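Local coordinates for phenylalanine ammonia-lyase (Rhodosporidium toruloides, PDB 1Y2M) that catalyses the non-oxidative deamination of L-phenylalanine and L-tyrosine to trans-cinnamate and p-coumarate, working as a homotetramer built from two dimers, at the interface of chains A and B. Numbering follows the deposited sequence. Chains: chain A/B, Phenylalanine ammonia-lyase.

The interface of chains A and B. Residues chain A 150, 152-157; chain B 150, 152-157.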
ATOM      1  N   PHE A 150     -12.516  11.219  30.446  1.00 17.73           N
ATOM      2  CA  PHE A 150     -13.555  11.561  29.466  1.00 15.13           C
ATOM      3  C   PHE A 150     -13.687  13.059  29.357  1.00 17.23           C
ATOM      4  O   PHE A 150     -13.525  13.791  30.332  1.00 18.66           O
ATOM      5  CB  PHE A 150     -14.947  10.983  29.817  1.00 14.98           C
ATOM      6  CG  PHE A 150     -15.079   9.476  29.620  1.00 13.22           C
ATOM      7  CD1 PHE A 150     -14.056   8.605  29.971  1.00 13.87           C
ATOM      8  CD2 PHE A 150     -16.247   8.941  29.125  1.00 14.03           C
ATOM      9  CE1 PHE A 150     -14.199   7.223  29.802  1.00 12.59           C
ATOM     10  CE2 PHE A 150     -16.399   7.573  28.962  1.00 15.17           C
ATOM     11  CZ  PHE A 150     -15.391   6.719  29.303  1.00 14.41           C
ATOM     12  N   LEU A 152     -16.048  16.123  26.869  1.00 12.11           N
ATOM     13  CA  LEU A 152     -17.163  16.342  25.963  1.00 13.46           C
ATOM     14  C   LEU A 152     -16.891  15.746  24.564  1.00 10.39           C
ATOM     15  O   LEU A 152     -15.876  16.055  23.921  1.00 11.36           O
ATOM     16  CB  LEU A 152     -17.490  17.848  25.901  1.00 12.79           C
ATOM     17  CG  LEU A 152     -18.650  18.278  25.031  1.00 15.18           C
ATOM     18  CD1 LEU A 152     -19.906  17.539  25.458  1.00 18.29           C
ATOM     19  CD2 LEU A 152     -18.864  19.787  25.152  1.00 18.43           C
ATOM     20  N   GLY A 153     -17.785  14.848  24.133  1.00 10.63           N
ATOM     21  CA  GLY A 153     -17.715  14.237  22.833  1.00 13.01           C
ATOM     22  C   GLY A 153     -16.592  13.210  22.676  1.00 11.41           C
ATOM     23  O   GLY A 153     -16.349  12.754  21.555  1.00  8.94           O
ATOM     24  N   ARG A 154     -15.924  12.819  23.779  1.00  9.75           N
ATOM     25  CA  ARG A 154     -14.772  11.941  23.686  1.00  7.95           C
ATOM     26  C   ARG A 154     -14.733  10.983  24.866  1.00 11.60           C
ATOM     27  O   ARG A 154     -15.442  11.184  25.845  1.00 13.27           O
ATOM     28  CB  ARG A 154     -13.444  12.734  23.699  1.00  9.58           C
ATOM     29  CG  ARG A 154     -13.332  13.936  22.801  1.00 11.04           C
ATOM     30  CD  ARG A 154     -12.991  13.599  21.414  1.00 11.92           C
ATOM     31  NE  ARG A 154     -12.664  14.765  20.620  1.00 11.69           N
ATOM     32  CZ  ARG A 154     -12.262  14.700  19.356  1.00 15.10           C
ATOM     33  NH1 ARG A 154     -12.144  13.528  18.757  1.00 13.76           N
ATOM     34  NH2 ARG A 154     -11.999  15.811  18.675  1.00 13.03           N
ATOM     35  N   GLY A 155     -13.900   9.945  24.757  1.00  8.64           N
ATOM     36  CA  GLY A 155     -13.572   9.102  25.903  1.00 11.01           C
ATOM     37  C   GLY A 155     -13.572   7.611  25.667  1.00  9.33           C
ATOM     38  O   GLY A 155     -12.855   6.900  26.383  1.00 10.65           O
ATOM     39  N   LEU A 156     -14.388   7.118  24.727  1.00  9.67           N
ATOM     40  CA  LEU A 156     -14.560   5.670  24.530  1.00 10.58           C
ATOM     41  C   LEU A 156     -13.948   5.207  23.189  1.00 10.53           C
ATOM     42  O   LEU A 156     -14.242   4.116  22.711  1.00  8.90           O
ATOM     43  CB  LEU A 156     -16.050   5.258  24.701  1.00 10.69           C
ATOM     44  CG  LEU A 156     -16.448   4.969  26.135  1.00  8.27           C
ATOM     45  CD1 LEU A 156     -18.016   4.789  26.225  1.00  7.33           C
ATOM     46  CD2 LEU A 156     -15.762   3.815  26.765  1.00 10.80           C
ATOM     47  N   GLU A 157     -13.046   6.023  22.644  1.00 11.91           N
ATOM     48  CA  GLU A 157     -12.356   5.738  21.400  1.00  9.97           C
ATOM     49  C   GLU A 157     -11.646   4.387  21.418  1.00  9.84           C
ATOM     50  O   GLU A 157     -11.524   3.745  20.372  1.00 12.74           O
ATOM     51  CB  GLU A 157     -11.316   6.814  21.068  1.00 12.87           C
ATOM     52  CG  GLU A 157     -11.862   8.186  20.777  1.00 20.40           C
ATOM     53  CD  GLU A 157     -11.930   9.071  22.032  1.00 25.45           C
ATOM     54  OE1 GLU A 157     -11.856   8.522  23.136  1.00 14.83           O
ATOM     55  OE2 GLU A 157     -12.082  10.313  21.911  1.00 25.25           O
TER
ATOM     56  N   PHE B 150     -24.704  13.165  20.568  1.00 19.46           N
ATOM     57  CA  PHE B 150     -23.637  12.840  21.525  1.00 18.15           C
ATOM     58  C   PHE B 150     -24.077  11.730  22.446  1.00 19.11           C
ATOM     59  O   PHE B 150     -25.206  11.696  22.906  1.00 20.77           O
ATOM     60  CB  PHE B 150     -23.212  14.032  22.377  1.00 16.50           C
ATOM     61  CG  PHE B 150     -22.363  15.053  21.655  1.00 15.93           C
ATOM     62  CD1 PHE B 150     -22.717  15.539  20.411  1.00 23.36           C
ATOM     63  CD2 PHE B 150     -21.246  15.567  22.257  1.00 13.85           C
ATOM     64  CE1 PHE B 150     -21.971  16.504  19.785  1.00 14.06           C
ATOM     65  CE2 PHE B 150     -20.492  16.520  21.634  1.00 11.33           C
ATOM     66  CZ  PHE B 150     -20.849  16.995  20.382  1.00 14.76           C
ATOM     67  N   LEU B 152     -22.320   8.878  25.633  1.00 12.76           N
ATOM     68  CA  LEU B 152     -21.268   8.806  26.593  1.00 12.73           C
ATOM     69  C   LEU B 152     -19.979   8.396  25.861  1.00 11.85           C
ATOM     70  O   LEU B 152     -19.973   7.408  25.147  1.00 12.32           O
ATOM     71  CB  LEU B 152     -21.669   7.812  27.670  1.00 11.83           C
ATOM     72  CG  LEU B 152     -20.624   7.483  28.733  1.00 14.26           C
ATOM     73  CD1 LEU B 152     -20.330   8.703  29.581  1.00 12.32           C
ATOM     74  CD2 LEU B 152     -21.169   6.397  29.605  1.00 15.75           C
ATOM     75  N   GLY B 153     -18.907   9.179  25.997  1.00 12.37           N
ATOM     76  CA  GLY B 153     -17.623   8.818  25.447  1.00 12.72           C
ATOM     77  C   GLY B 153     -17.509   8.991  23.950  1.00  9.14           C
ATOM     78  O   GLY B 153     -16.495   8.588  23.383  1.00  8.85           O
ATOM     79  N   ARG B 154     -18.512   9.612  23.323  1.00  9.54           N
ATOM     80  CA  ARG B 154     -18.570   9.768  21.881  1.00 10.27           C
ATOM     81  C   ARG B 154     -19.193  11.122  21.511  1.00 11.76           C
ATOM     82  O   ARG B 154     -19.819  11.753  22.340  1.00  9.38           O
ATOM     83  CB  ARG B 154     -19.451   8.681  21.253  1.00 11.20           C
ATOM     84  CG  ARG B 154     -19.210   7.242  21.670  1.00 15.67           C
ATOM     85  CD  ARG B 154     -18.052   6.664  20.993  1.00 15.06           C
ATOM     86  NE  ARG B 154     -17.961   5.241  21.281  1.00 12.31           N
ATOM     87  CZ  ARG B 154     -17.026   4.437  20.787  1.00 13.74           C
ATOM     88  NH1 ARG B 154     -16.121   4.898  19.958  1.00 12.50           N
ATOM     89  NH2 ARG B 154     -17.032   3.148  21.110  1.00 10.22           N
ATOM     90  N   GLY B 155     -18.969  11.562  20.262  1.00  9.80           N
ATOM     91  CA  GLY B 155     -19.765  12.629  19.664  1.00  8.37           C
ATOM     92  C   GLY B 155     -18.983  13.649  18.865  1.00 10.04           C
ATOM     93  O   GLY B 155     -19.574  14.319  17.981  1.00 11.38           O
ATOM     94  N   LEU B 156     -17.701  13.826  19.192  1.00  9.77           N
ATOM     95  CA  LEU B 156     -16.839  14.796  18.459  1.00 10.10           C
ATOM     96  C   LEU B 156     -15.754  14.180  17.555  1.00  8.78           C
ATOM     97  O   LEU B 156     -14.765  14.844  17.183  1.00 10.00           O
ATOM     98  CB  LEU B 156     -16.223  15.780  19.466  1.00 10.36           C
ATOM     99  CG  LEU B 156     -17.111  16.908  19.982  1.00 11.56           C
ATOM    100  CD1 LEU B 156     -16.384  17.754  21.039  1.00 12.66           C
ATOM    101  CD2 LEU B 156     -17.582  17.802  18.850  1.00 16.63           C
ATOM    102  N   GLU B 157     -15.992  12.937  17.173  1.00 10.38           N
ATOM    103  CA  GLU B 157     -15.110  12.222  16.267  1.00 14.50           C
ATOM    104  C   GLU B 157     -14.868  12.956  14.967  1.00 10.79           C
ATOM    105  O   GLU B 157     -13.797  12.834  14.386  1.00 12.53           O
ATOM    106  CB  GLU B 157     -15.694  10.858  15.931  1.00 14.34           C
ATOM    107  CG  GLU B 157     -15.718   9.944  17.136  1.00 21.48           C
ATOM    108  CD  GLU B 157     -17.039  10.004  17.914  1.00 30.64           C
ATOM    109  OE1 GLU B 157     -17.829  10.927  17.653  1.00 14.14           O
ATOM    110  OE2 GLU B 157     -17.258   9.134  18.799  1.00 28.58           O
TER
HETATM  111  O   HOH W   1     -18.060  11.747  26.977  1.00 17.32           O
HETATM  112  O   HOH W   2     -19.952  13.069  25.078  1.00 17.44           O
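The A:Arg154 guanidinium lies flat over a backbone carbonyl of the other chain: B:Leu156 O sits 3.0 Å above its plane, toward the rim, and the B:Arg154 guanidinium rests on A:Leu156 O in the same way. A:Gly155 CA lies over the centre of one face of the A:Phe150 ring; B:Gly155 O lies over one face of the B:Phe150 ring, toward the rim. The CD2 and CE2 atoms of A:Phe150 face the other chain, where CE2 meets B:Gly153 CA at 3.9 Å and the B:Leu152 side chain, touching through CD1, crosses that of A:Phe150 at about a right angle. A bend at chi2 (-82°) carries A:Arg154 across B:Leu156, its NE against CB. An alanine here would remove the guanidinium and would probably leave B:Leu156 O without its cationic cover, loosening the packing on that leucine. Backbone bonds form the centre: B:Leu156 N gives a fairly straight hydrogen bond (164° at H) to an in-plane lone pair of A:Gly153 O, 2.9 Å away, and A:Leu156 N repays it to B:Gly153 O. A:Gly155 N reaches A:Glu157 OE1 at 3.0 Å from above the carboxylate plane, in a bent bond that may steady the loop. Water 1 joins B:Gly153 N to A:Arg154 O, water 2 makes the twin bridge, and the waters pair at 3.0 Å between their O atoms. This two-fold loop-to-loop patch thus clasps two subunits of the homotetramer through paired backbone bonds, bridging waters and side-chain packing.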